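Local coordinates for antiterminator Q protein (Enterobacteria phage SfI, PDB 6JNY) that probably lets RNA polymerase read through termination signals, acting as the Q-type antitermination factor of a lambda-like phage, at residues R35-I40 / K79-L84. Residues are numbered along the deposited sequence; the frame is centred on the assembly and turned at random.
Sequences RMSSVI and KAFGIL
V39, in the first turn of helix 38-45, faces F81 on helix 78-90 with their CA atoms 7.8 Å apart, and no hydrogen bond links the two segments. The contact is built round one phenyl ring. F81 points its ring toward helix 38-45 with CG anti to the backbone N (chi1 -153°), and V39 lies over one face: its CG1 sits 3.8 Å from the centroid of the F81 ring, only 19° off the normal, a CH-pi contact displaced a little toward CD2. That methyl is also anti to its own backbone N, which turns it onto the ring, while CB of V39 packs 3.8 Å from CE2 of F81. At the far end of the ring, I40 crosses at about a right angle, its CG1 3.9 Å from CZ of F81. The hydroxyl OG of S37 also comes near this end, but its hydrogen bonds are not made to F81. As N-cap of helix 38-45, S37 OG accepts from I40 N at 3.2 Å in a nearly straight bond (167°), and it is hydrogen-bonded to D71 OD1 of helix 60-74. F81 also touches D71 and M74 of that helix, and I40 reaches W23 and V27 of helix 10-28. This is helix-to-helix hydrophobic packing beside a serine N-cap; V39 and I40 join the first turn of the short helix 38-45 to the buried interior of the largely helical Q protein.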
ATOM      1  N   ARG A  35       7.187 -13.528  11.302  1.00 34.07           N
ATOM      2  CA  ARG A  35       8.144 -12.698  12.024  1.00 34.37           C
ATOM      3  C   ARG A  35       8.617 -11.500  11.210  1.00 32.70           C
ATOM      4  O   ARG A  35       9.113 -10.527  11.789  1.00 31.82           O
ATOM      5  CB  ARG A  35       9.350 -13.545  12.439  1.00 37.54           C
ATOM      6  CG  ARG A  35       9.927 -13.180  13.794  1.00 42.92           C
ATOM      7  CD  ARG A  35       9.412 -14.108  14.888  1.00 44.38           C
ATOM      8  NE  ARG A  35       9.687 -13.577  16.221  1.00 45.13           N
ATOM      9  CZ  ARG A  35       8.755 -13.123  17.054  1.00 41.79           C
ATOM     10  NH1 ARG A  35       7.476 -13.138  16.699  1.00 43.52           N
ATOM     11  NH2 ARG A  35       9.102 -12.653  18.246  1.00 41.28           N
ATOM     12  N   MET A  36       8.465 -11.540   9.885  1.00 33.19           N
ATOM     13  CA  MET A  36       9.022 -10.502   9.029  1.00 29.35           C
ATOM     14  C   MET A  36       8.171  -9.240   8.995  1.00 28.22           C
ATOM     15  O   MET A  36       8.665  -8.188   8.570  1.00 30.63           O
ATOM     16  CB  MET A  36       9.193 -11.040   7.608  1.00 31.73           C
ATOM     17  CG  MET A  36      10.225 -12.145   7.491  1.00 36.71           C
ATOM     18  SD  MET A  36      11.848 -11.512   7.031  1.00 53.00           S
ATOM     19  CE  MET A  36      11.810 -11.750   5.254  1.00 37.47           C
ATOM     20  N   SER A  37       6.920  -9.324   9.442  1.00 25.87           N
ATOM     21  CA  SER A  37       6.016  -8.182   9.453  1.00 26.04           C
ATOM     22  C   SER A  37       4.717  -8.548  10.161  1.00 26.08           C
ATOM     23  O   SER A  37       3.919  -9.334   9.643  1.00 23.87           O
ATOM     24  CB  SER A  37       5.723  -7.713   8.021  1.00 22.80           C
ATOM     25  OG  SER A  37       4.724  -6.707   8.016  1.00 23.73           O
ATOM     26  N   SER A  38       4.494  -7.982  11.350  1.00 24.51           N
ATOM     27  CA  SER A  38       3.246  -8.244  12.055  1.00 29.01           C
ATOM     28  C   SER A  38       2.043  -7.674  11.313  1.00 25.78           C
ATOM     29  O   SER A  38       0.963  -8.273  11.343  1.00 26.70           O
ATOM     30  CB  SER A  38       3.314  -7.711  13.487  1.00 31.23           C
ATOM     31  OG  SER A  38       3.615  -6.331  13.508  1.00 34.47           O
ATOM     32  N   VAL A  39       2.202  -6.532  10.639  1.00 25.75           N
ATOM     33  CA  VAL A  39       1.080  -5.955   9.900  1.00 22.16           C
ATOM     34  C   VAL A  39       0.650  -6.888   8.776  1.00 21.46           C
ATOM     35  O   VAL A  39      -0.540  -7.182   8.607  1.00 23.10           O
ATOM     36  CB  VAL A  39       1.422  -4.549   9.373  1.00 22.67           C
ATOM     37  CG1 VAL A  39       0.303  -4.050   8.489  1.00 23.79           C
ATOM     38  CG2 VAL A  39       1.647  -3.568  10.517  1.00 23.84           C
ATOM     39  N   ILE A  40       1.615  -7.371   7.988  1.00 20.56           N
ATOM     40  CA  ILE A  40       1.274  -8.282   6.896  1.00 20.69           C
ATOM     41  C   ILE A  40       0.688  -9.579   7.438  1.00 23.11           C
ATOM     42  O   ILE A  40      -0.307 -10.090   6.910  1.00 22.77           O
ATOM     43  CB  ILE A  40       2.478  -8.522   5.970  1.00 21.38           C
ATOM     44  CG1 ILE A  40       2.918  -7.202   5.328  1.00 19.44           C
ATOM     45  CG2 ILE A  40       2.123  -9.537   4.888  1.00 21.74           C
ATOM     46  CD1 ILE A  40       4.209  -7.300   4.578  1.00 20.41           C
ATOM     47  N   LYS A  79      -2.802   2.649   8.515  1.00 26.05           N
ATOM     48  CA  LYS A  79      -3.930   2.803   7.602  1.00 27.14           C
ATOM     49  C   LYS A  79      -3.477   2.662   6.156  1.00 21.83           C
ATOM     50  O   LYS A  79      -4.059   1.893   5.381  1.00 23.88           O
ATOM     51  CB  LYS A  79      -4.590   4.163   7.830  1.00 28.32           C
ATOM     52  CG  LYS A  79      -5.858   4.419   7.023  1.00 32.38           C
ATOM     53  CD  LYS A  79      -6.301   5.866   7.209  1.00 30.77           C
ATOM     54  CE  LYS A  79      -7.570   6.173   6.440  1.00 32.13           C
ATOM     55  NZ  LYS A  79      -7.887   7.638   6.447  1.00 33.09           N
ATOM     56  N   ALA A  80      -2.422   3.388   5.782  1.00 20.32           N
ATOM     57  CA  ALA A  80      -1.899   3.302   4.425  1.00 19.95           C
ATOM     58  C   ALA A  80      -1.348   1.916   4.131  1.00 18.20           C
ATOM     59  O   ALA A  80      -1.520   1.394   3.023  1.00 16.55           O
ATOM     60  CB  ALA A  80      -0.823   4.368   4.209  1.00 19.26           C
ATOM     61  N   PHE A  81      -0.669   1.307   5.110  1.00 19.14           N
ATOM     62  CA  PHE A  81      -0.165  -0.051   4.940  1.00 17.75           C
ATOM     63  C   PHE A  81      -1.307  -1.005   4.595  1.00 17.79           C
ATOM     64  O   PHE A  81      -1.200  -1.795   3.651  1.00 17.00           O
ATOM     65  CB  PHE A  81       0.548  -0.471   6.232  1.00 19.48           C
ATOM     66  CG  PHE A  81       1.633  -1.518   6.064  1.00 18.16           C
ATOM     67  CD1 PHE A  81       1.699  -2.361   4.955  1.00 17.46           C
ATOM     68  CD2 PHE A  81       2.602  -1.665   7.059  1.00 20.29           C
ATOM     69  CE1 PHE A  81       2.713  -3.315   4.849  1.00 20.28           C
ATOM     70  CE2 PHE A  81       3.615  -2.617   6.958  1.00 19.77           C
ATOM     71  CZ  PHE A  81       3.669  -3.446   5.859  1.00 18.65           C
ATOM     72  N   GLY A  82      -2.422  -0.901   5.315  1.00 19.73           N
ATOM     73  CA  GLY A  82      -3.552  -1.772   5.029  1.00 19.83           C
ATOM     74  C   GLY A  82      -4.131  -1.546   3.646  1.00 18.41           C
ATOM     75  O   GLY A  82      -4.490  -2.501   2.947  1.00 19.42           O
ATOM     76  N   ILE A  83      -4.212  -0.280   3.224  1.00 18.19           N
ATOM     77  CA  ILE A  83      -4.735   0.021   1.896  1.00 17.63           C
ATOM     78  C   ILE A  83      -3.815  -0.535   0.819  1.00 18.18           C
ATOM     79  O   ILE A  83      -4.273  -1.085  -0.190  1.00 16.65           O
ATOM     80  CB  ILE A  83      -4.973   1.534   1.754  1.00 15.87           C
ATOM     81  CG1 ILE A  83      -6.229   1.941   2.528  1.00 19.44           C
ATOM     82  CG2 ILE A  83      -5.069   1.945   0.294  1.00 18.70           C
ATOM     83  CD1 ILE A  83      -6.346   3.418   2.759  1.00 22.22           C
ATOM     84  N   LEU A  84      -2.498  -0.393   1.012  1.00 16.14           N
ATOM     85  CA  LEU A  84      -1.545  -0.985   0.089  1.00 15.17           C
ATOM     86  C   LEU A  84      -1.735  -2.491  -0.021  1.00 16.51           C
ATOM     87  O   LEU A  84      -1.693  -3.046  -1.126  1.00 15.96           O
ATOM     88  CB  LEU A  84      -0.119  -0.668   0.558  1.00 15.39           C
ATOM     89  CG  LEU A  84       1.027  -1.056  -0.376  1.00 13.83           C
ATOM     90  CD1 LEU A  84       1.108  -0.091  -1.540  1.00 16.29           C
ATOM     91  CD2 LEU A  84       2.369  -1.077   0.384  1.00 16.40           C
TER